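GTP pyrophosphokinase (Chlorobaculum tepidum, PDB 3IBW) probably makes the alarmone (p)ppGpp from ATP and GTP or GDP, with this ACT domain as a probable regulatory module. Local coordinates at residues A6-V11 and D57-L62; T19-G24 and R67-V72. The protein carries 1 engineered substitution. All coordinates share one frame; numbering follows the deposited sequence.

Interaction 1 of 2, residues A6-V11 and D57-L62; sequences AGIRIV and DKLTTL
No ring, amide or carboxylate takes part where Ala-6 and Ile-8 meet Leu-59. There are therefore no stacked faces or edges, and the contact is made of aliphatic branches. The isobutyl fork of Leu-59 does the work on the helix side. With CG anti to the backbone N (chi1 176°), the fork is carried toward the strand. Leu-59 CD2 meets Ala-6 CB at 3.8 Å. Leu-59 CD1 lies 3.7 Å from Ile-8 CD1, and it also rests near CG1 of that isoleucine. The same Leu-59 CD1 is close to Ala-6 CB as well, at 4.0 Å. The ethyl arm of Ile-8 and the fork of Leu-59 lie side by side, pointing opposite ways. Ala-6 and Ile-8 point toward the helix; Gly-7 lies between them in the alternating pattern of a strand. All three touching residues are buried, and no hydrogen bond crosses the contact. This is helix-on-sheet packing of the ferredoxin-like ACT fold. Strand 4-13 runs between strands 44-53 and 72-78, and backbone bonds tie it to both. Ala-6 also rests on Val-53 of strand 44-53, and Leu-59 on Arg-77 of strand 72-78. Helix 56-67 continues the packing through Met-63 on Ile-8 and Leu-66 on Ile-10, while Leu-62 turns to Ile-51 of strand 44-53.

Interaction 2 of 2, residues T19-G24 and R67-V72; sequences TNQITG and RKVQGV
Apolar packing joins Ile-22 to Val-72 and Val-69. Ile-22 CD1 lies 3.8 Å from Val-72 CG2, and the two side chains cross at about a right angle. The same Ile-22 CD1 is looser against Val-69 CG1, at 4.2 Å. Methyl-on-amide packing comes next. Val-69 CG1 sits over the face of the Gln-21 amide, 3.7 Å from both Gln-21 CD and NE2. Gln-21 gets there with CG anti to the backbone N (chi1 170°) and an extended chain beyond. Polar contact runs through one water, which donates to Gln-21 OE1 at 2.9 Å and to Gln-70 O at 2.7 Å. Backbone bonding shapes the loop: Val-72 N donates to Val-69 O at 3.0 Å, closing a type II turn with Gly-71 at its third position. In helix 18-28, Thr-19 OG1 bonds Ile-33 O of the second subunit, so this helix also serves the dimer. The contact is apolar and buried at Ile-22 and becomes water-bridged at the exposed Gln-21, where one amide both lies against a methyl and binds water. No direct hydrogen bond joins the two segments.

Interactions 1 and 2 belong to one ACT domain, and their centres are 13 Å apart on opposite sides of the chain's centre. They meet at Val-72, where the loop becomes strand 72-78. Val-72 CG1 lies 3.8 Å from Ile-10 CG2 and 3.7 Å from Val-11 O, whereas its other methyl serves interaction 2. The segments alternate along the chain, in keeping with the interleaved β-α-β-β-α-β order of the fold. Helix 56-67 links the two: one part packs on strand 4-13, and the loop after it reaches helix 18-28. Neither contact involves a bound ligand; both are structural packing.

Interaction 1 of 2, residues A6-V11 and D57-L62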
ATOM      1  N   ALA A   6       6.459  -0.160  14.571  1.00 16.62           N
ATOM      2  CA  ALA A   6       5.800  -1.444  14.774  1.00 14.71           C
ATOM      3  C   ALA A   6       5.539  -2.118  13.427  1.00 17.05           C
ATOM      4  O   ALA A   6       5.415  -1.449  12.398  1.00 15.84           O
ATOM      5  CB  ALA A   6       4.483  -1.262  15.518  1.00 11.76           C
ATOM      6  N   GLY A   7       5.460  -3.445  13.447  1.00 15.78           N
ATOM      7  CA  GLY A   7       5.207  -4.198  12.233  1.00 16.01           C
ATOM      8  C   GLY A   7       3.904  -4.968  12.330  1.00 16.05           C
ATOM      9  O   GLY A   7       3.539  -5.450  13.407  1.00 14.50           O
ATOM     10  N   ILE A   8       3.201  -5.079  11.205  1.00 13.69           N
ATOM     11  CA  ILE A   8       1.930  -5.802  11.137  1.00 12.78           C
ATOM     12  C   ILE A   8       1.950  -6.689   9.892  1.00 12.58           C
ATOM     13  O   ILE A   8       2.347  -6.242   8.817  1.00 13.64           O
ATOM     14  CB  ILE A   8       0.709  -4.849  10.971  1.00 14.12           C
ATOM     15  CG1 ILE A   8       0.606  -3.873  12.143  1.00 13.40           C
ATOM     16  CG2 ILE A   8      -0.576  -5.671  10.854  1.00 12.54           C
ATOM     17  CD1 ILE A   8      -0.499  -2.844  11.959  1.00 14.33           C
ATOM     18  N   ARG A   9       1.529  -7.940  10.038  1.00 10.75           N
ATOM     19  CA  ARG A   9       1.475  -8.844   8.898  1.00  9.35           C
ATOM     20  C   ARG A   9       0.034  -9.275   8.668  1.00 11.46           C
ATOM     21  O   ARG A   9      -0.640  -9.739   9.591  1.00 10.48           O
ATOM     22  CB  ARG A   9       2.344 -10.079   9.126  1.00  9.20           C
ATOM     23  CG  ARG A   9       2.177 -11.148   8.044  1.00 14.12           C
ATOM     24  CD  ARG A   9       3.294 -12.170   8.123  1.00 20.89           C
ATOM     25  NE  ARG A   9       3.097 -13.321   7.243  1.00 17.35           N
ATOM     26  CZ  ARG A   9       3.471 -13.375   5.969  1.00 21.02           C
ATOM     27  NH1 ARG A   9       4.055 -12.331   5.397  1.00 17.14           N
ATOM     28  NH2 ARG A   9       3.290 -14.491   5.274  1.00 20.71           N
ATOM     29  N   ILE A  10      -0.429  -9.113   7.432  1.00 10.77           N
ATOM     30  CA  ILE A  10      -1.787  -9.486   7.054  1.00 10.93           C
ATOM     31  C   ILE A  10      -1.723 -10.545   5.957  1.00 13.28           C
ATOM     32  O   ILE A  10      -0.920 -10.438   5.030  1.00 10.20           O
ATOM     33  CB  ILE A  10      -2.572  -8.271   6.485  1.00 12.65           C
ATOM     34  CG1 ILE A  10      -2.550  -7.118   7.488  1.00 10.33           C
ATOM     35  CG2 ILE A  10      -4.017  -8.664   6.152  1.00  9.58           C
ATOM     36  CD1 ILE A  10      -1.668  -5.965   7.056  1.00 16.96           C
ATOM     37  N   VAL A  11      -2.556 -11.574   6.077  1.00 13.08           N
ATOM     38  CA  VAL A  11      -2.628 -12.628   5.069  1.00 10.95           C
ATOM     39  C   VAL A  11      -4.128 -12.784   4.789  1.00 10.46           C
ATOM     40  O   VAL A  11      -4.938 -12.878   5.718  1.00  9.82           O
ATOM     41  CB  VAL A  11      -2.024 -13.967   5.574  1.00 10.45           C
ATOM     42  CG1 VAL A  11      -2.083 -15.012   4.449  1.00 13.59           C
ATOM     43  CG2 VAL A  11      -0.576 -13.755   6.026  1.00 10.27           C
ATOM     44  N   ASP A  57      -2.022   0.412  22.426  1.00 15.35           N
ATOM     45  CA  ASP A  57      -3.474   0.441  22.281  1.00 16.13           C
ATOM     46  C   ASP A  57      -3.847   0.886  20.858  1.00 15.42           C
ATOM     47  O   ASP A  57      -4.733   0.305  20.230  1.00 15.91           O
ATOM     48  CB  ASP A  57      -4.110   1.387  23.310  1.00 17.08           C
ATOM     49  CG  ASP A  57      -4.020   0.849  24.733  1.00 24.52           C
ATOM     50  OD1 ASP A  57      -3.960  -0.387  24.892  1.00 26.07           O
ATOM     51  OD2 ASP A  57      -4.031   1.651  25.690  1.00 25.98           O
ATOM     52  N   LYS A  58      -3.165   1.906  20.343  1.00 14.07           N
ATOM     53  CA  LYS A  58      -3.454   2.391  18.994  1.00 14.90           C
ATOM     54  C   LYS A  58      -3.156   1.302  17.960  1.00 15.08           C
ATOM     55  O   LYS A  58      -3.947   1.065  17.041  1.00 13.89           O
ATOM     56  CB  LYS A  58      -2.625   3.637  18.681  1.00 16.60           C
ATOM     57  CG  LYS A  58      -2.892   4.204  17.301  1.00 23.93           C
ATOM     58  CD  LYS A  58      -4.339   4.636  17.155  1.00 29.27           C
ATOM     59  CE  LYS A  58      -4.672   4.908  15.704  1.00 40.27           C
ATOM     60  NZ  LYS A  58      -3.433   5.131  14.910  1.00 44.83           N
ATOM     61  N   LEU A  59      -2.012   0.643  18.116  1.00 13.12           N
ATOM     62  CA  LEU A  59      -1.608  -0.429  17.208  1.00 13.31           C
ATOM     63  C   LEU A  59      -2.676  -1.522  17.176  1.00 14.73           C
ATOM     64  O   LEU A  59      -3.055  -2.011  16.112  1.00 11.15           O
ATOM     65  CB  LEU A  59      -0.270  -1.024  17.668  1.00 13.97           C
ATOM     66  CG  LEU A  59       0.293  -2.224  16.897  1.00 15.92           C
ATOM     67  CD1 LEU A  59       0.499  -1.861  15.429  1.00 12.57           C
ATOM     68  CD2 LEU A  59       1.608  -2.658  17.536  1.00 16.23           C
ATOM     69  N   THR A  60      -3.167  -1.897  18.352  1.00 12.42           N
ATOM     70  CA  THR A  60      -4.190  -2.927  18.454  1.00 15.99           C
ATOM     71  C   THR A  60      -5.455  -2.543  17.675  1.00 16.14           C
ATOM     72  O   THR A  60      -6.063  -3.396  17.020  1.00 15.20           O
ATOM     73  CB  THR A  60      -4.526  -3.194  19.939  1.00 17.69           C
ATOM     74  OG1 THR A  60      -3.352  -3.685  20.597  1.00 17.81           O
ATOM     75  CG2 THR A  60      -5.640  -4.229  20.075  1.00 22.54           C
ATOM     76  N   THR A  61      -5.840  -1.268  17.724  1.00 17.38           N
ATOM     77  CA  THR A  61      -7.037  -0.818  17.011  1.00 16.42           C
ATOM     78  C   THR A  61      -6.856  -0.889  15.492  1.00 15.39           C
ATOM     79  O   THR A  61      -7.811  -1.155  14.764  1.00 14.90           O
ATOM     80  CB  THR A  61      -7.437   0.626  17.403  1.00 20.31           C
ATOM     81  OG1 THR A  61      -6.506   1.562  16.849  1.00 26.47           O
ATOM     82  CG2 THR A  61      -7.450   0.773  18.907  1.00 20.25           C
ATOM     83  N   LEU A  62      -5.640  -0.650  15.007  1.00 13.73           N
ATOM     84  CA  LEU A  62      -5.395  -0.727  13.569  1.00 13.00           C
ATOM     85  C   LEU A  62      -5.435  -2.200  13.142  1.00 15.34           C
ATOM     86  O   LEU A  62      -5.971  -2.525  12.081  1.00 13.10           O
ATOM     87  CB  LEU A  62      -4.028  -0.120  13.215  1.00 11.82           C
ATOM     88  CG  LEU A  62      -3.771   1.320  13.687  1.00 17.66           C
ATOM     89  CD1 LEU A  62      -2.364   1.758  13.266  1.00 17.42           C
ATOM     90  CD2 LEU A  62      -4.825   2.260  13.113  1.00 21.40           C
TER

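Interaction 2 of 2, residues T19-G24 and R67-V72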
ATOM      1  N   THR A  19      -6.812  -6.895  -2.525  1.00 16.56           N
ATOM      2  CA  THR A  19      -5.539  -6.187  -2.388  1.00 16.10           C
ATOM      3  C   THR A  19      -5.809  -4.683  -2.385  1.00 16.05           C
ATOM      4  O   THR A  19      -5.231  -3.942  -1.589  1.00 17.00           O
ATOM      5  CB  THR A  19      -4.541  -6.585  -3.502  1.00 14.71           C
ATOM      6  OG1 THR A  19      -5.173  -6.456  -4.780  1.00 18.21           O
ATOM      7  CG2 THR A  19      -4.067  -8.034  -3.295  1.00 15.28           C
ATOM      8  N   ASN A  20      -6.688  -4.228  -3.273  1.00 15.76           N
ATOM      9  CA  ASN A  20      -7.053  -2.814  -3.305  1.00 18.00           C
ATOM     10  C   ASN A  20      -7.795  -2.449  -2.013  1.00 16.23           C
ATOM     11  O   ASN A  20      -7.586  -1.369  -1.455  1.00 18.71           O
ATOM     12  CB  ASN A  20      -7.965  -2.507  -4.498  1.00 17.38           C
ATOM     13  CG  ASN A  20      -7.199  -2.352  -5.792  1.00 21.05           C
ATOM     14  OD1 ASN A  20      -7.215  -1.286  -6.416  1.00 22.56           O
ATOM     15  ND2 ASN A  20      -6.509  -3.407  -6.198  1.00 12.50           N
ATOM     16  N   GLN A  21      -8.666  -3.336  -1.532  1.00 17.42           N
ATOM     17  CA  GLN A  21      -9.403  -3.044  -0.304  1.00 16.98           C
ATOM     18  C   GLN A  21      -8.475  -2.880   0.896  1.00 15.01           C
ATOM     19  O   GLN A  21      -8.624  -1.933   1.671  1.00 16.55           O
ATOM     20  CB  GLN A  21     -10.441  -4.140  -0.004  1.00 19.41           C
ATOM     21  CG  GLN A  21     -11.074  -4.008   1.384  1.00 25.21           C
ATOM     22  CD  GLN A  21     -12.431  -4.684   1.495  1.00 31.32           C
ATOM     23  OE1 GLN A  21     -12.739  -5.610   0.750  1.00 28.87           O
ATOM     24  NE2 GLN A  21     -13.243  -4.225   2.444  1.00 30.44           N
ATOM     25  N   ILE A  22      -7.509  -3.784   1.042  1.00 13.12           N
ATOM     26  CA  ILE A  22      -6.593  -3.723   2.175  1.00 13.86           C
ATOM     27  C   ILE A  22      -5.670  -2.515   2.102  1.00 12.50           C
ATOM     28  O   ILE A  22      -5.348  -1.900   3.121  1.00 14.04           O
ATOM     29  CB  ILE A  22      -5.762  -5.029   2.295  1.00 15.85           C
ATOM     30  CG1 ILE A  22      -6.619  -6.129   2.936  1.00 22.52           C
ATOM     31  CG2 ILE A  22      -4.527  -4.793   3.144  1.00 23.72           C
ATOM     32  CD1 ILE A  22      -7.179  -5.759   4.304  1.00 24.48           C
ATOM     33  N   THR A  23      -5.250  -2.177   0.892  1.00 11.67           N
ATOM     34  CA  THR A  23      -4.381  -1.030   0.706  1.00 13.32           C
ATOM     35  C   THR A  23      -5.173   0.236   1.072  1.00 13.62           C
ATOM     36  O   THR A  23      -4.619   1.174   1.639  1.00 14.75           O
ATOM     37  CB  THR A  23      -3.868  -0.954  -0.748  1.00 12.90           C
ATOM     38  OG1 THR A  23      -3.100  -2.132  -1.044  1.00 17.04           O
ATOM     39  CG2 THR A  23      -2.977   0.269  -0.934  1.00 13.62           C
ATOM     40  N   GLY A  24      -6.470   0.248   0.764  1.00 13.69           N
ATOM     41  CA  GLY A  24      -7.306   1.394   1.093  1.00 16.63           C
ATOM     42  C   GLY A  24      -7.468   1.585   2.597  1.00 15.29           C
ATOM     43  O   GLY A  24      -7.433   2.711   3.098  1.00 14.32           O
ATOM     44  N   ARG A  67      -8.359  -6.968  10.748  1.00 17.28           N
ATOM     45  CA  ARG A  67      -8.847  -8.322  10.982  1.00 17.88           C
ATOM     46  C   ARG A  67     -10.338  -8.456  10.706  1.00 19.23           C
ATOM     47  O   ARG A  67     -10.816  -9.544  10.384  1.00 19.72           O
ATOM     48  CB  ARG A  67      -8.505  -8.781  12.417  1.00 17.39           C
ATOM     49  CG  ARG A  67      -8.469 -10.304  12.585  1.00 21.80           C
ATOM     50  CD  ARG A  67      -8.098 -10.745  14.004  1.00 20.98           C
ATOM     51  NE  ARG A  67      -6.724 -10.402  14.368  1.00 22.64           N
ATOM     52  CZ  ARG A  67      -6.379  -9.321  15.058  1.00 21.83           C
ATOM     53  NH1 ARG A  67      -7.311  -8.472  15.464  1.00 23.33           N
ATOM     54  NH2 ARG A  67      -5.107  -9.093  15.350  1.00 20.07           N
ATOM     55  N   LYS A  68     -11.065  -7.345  10.806  1.00 20.61           N
ATOM     56  CA  LYS A  68     -12.501  -7.354  10.566  1.00 22.36           C
ATOM     57  C   LYS A  68     -12.888  -7.310   9.093  1.00 23.90           C
ATOM     58  O   LYS A  68     -14.063  -7.452   8.757  1.00 25.78           O
ATOM     59  CB  LYS A  68     -13.172  -6.201  11.321  1.00 23.55           C
ATOM     60  CG  LYS A  68     -13.263  -6.437  12.823  1.00 29.66           C
ATOM     61  CD  LYS A  68     -13.910  -5.260  13.540  1.00 39.88           C
ATOM     62  CE  LYS A  68     -13.859  -5.442  15.050  1.00 43.63           C
ATOM     63  NZ  LYS A  68     -13.762  -4.134  15.758  1.00 48.92           N
ATOM     64  N   VAL A  69     -11.912  -7.114   8.213  1.00 18.44           N
ATOM     65  CA  VAL A  69     -12.202  -7.091   6.785  1.00 17.68           C
ATOM     66  C   VAL A  69     -12.474  -8.528   6.321  1.00 18.47           C
ATOM     67  O   VAL A  69     -11.606  -9.399   6.420  1.00 17.50           O
ATOM     68  CB  VAL A  69     -11.024  -6.502   5.976  1.00 17.43           C
ATOM     69  CG1 VAL A  69     -11.310  -6.616   4.484  1.00 19.90           C
ATOM     70  CG2 VAL A  69     -10.817  -5.040   6.362  1.00 15.32           C
ATOM     71  N   GLN A  70     -13.686  -8.775   5.828  1.00 17.73           N
ATOM     72  CA  GLN A  70     -14.050 -10.103   5.352  1.00 18.19           C
ATOM     73  C   GLN A  70     -13.111 -10.468   4.209  1.00 17.52           C
ATOM     74  O   GLN A  70     -12.966  -9.719   3.241  1.00 19.80           O
ATOM     75  CB  GLN A  70     -15.514 -10.118   4.895  1.00 17.96           C
ATOM     76  CG  GLN A  70     -16.503  -9.936   6.041  1.00 15.86           C
ATOM     77  CD  GLN A  70     -16.349 -11.000   7.106  1.00 18.43           C
ATOM     78  OE1 GLN A  70     -16.293 -12.191   6.802  1.00 21.51           O
ATOM     79  NE2 GLN A  70     -16.296 -10.580   8.366  1.00 21.36           N
ATOM     80  N   GLY A  71     -12.476 -11.626   4.333  1.00 16.04           N
ATOM     81  CA  GLY A  71     -11.526 -12.065   3.328  1.00 16.78           C
ATOM     82  C   GLY A  71     -10.120 -12.127   3.919  1.00 15.36           C
ATOM     83  O   GLY A  71      -9.222 -12.721   3.319  1.00 16.16           O
ATOM     84  N   VAL A  72      -9.911 -11.499   5.077  1.00 13.14           N
ATOM     85  CA  VAL A  72      -8.603 -11.535   5.740  1.00 11.86           C
ATOM     86  C   VAL A  72      -8.570 -12.790   6.621  1.00 13.67           C
ATOM     87  O   VAL A  72      -9.535 -13.075   7.344  1.00 12.90           O
ATOM     88  CB  VAL A  72      -8.374 -10.295   6.651  1.00 14.23           C
ATOM     89  CG1 VAL A  72      -7.117 -10.496   7.511  1.00 11.32           C
ATOM     90  CG2 VAL A  72      -8.227  -9.040   5.798  1.00 13.75           C
TER
HETATM   91  O   HOH W   1     -14.283  -7.610   2.195  1.00 24.29           O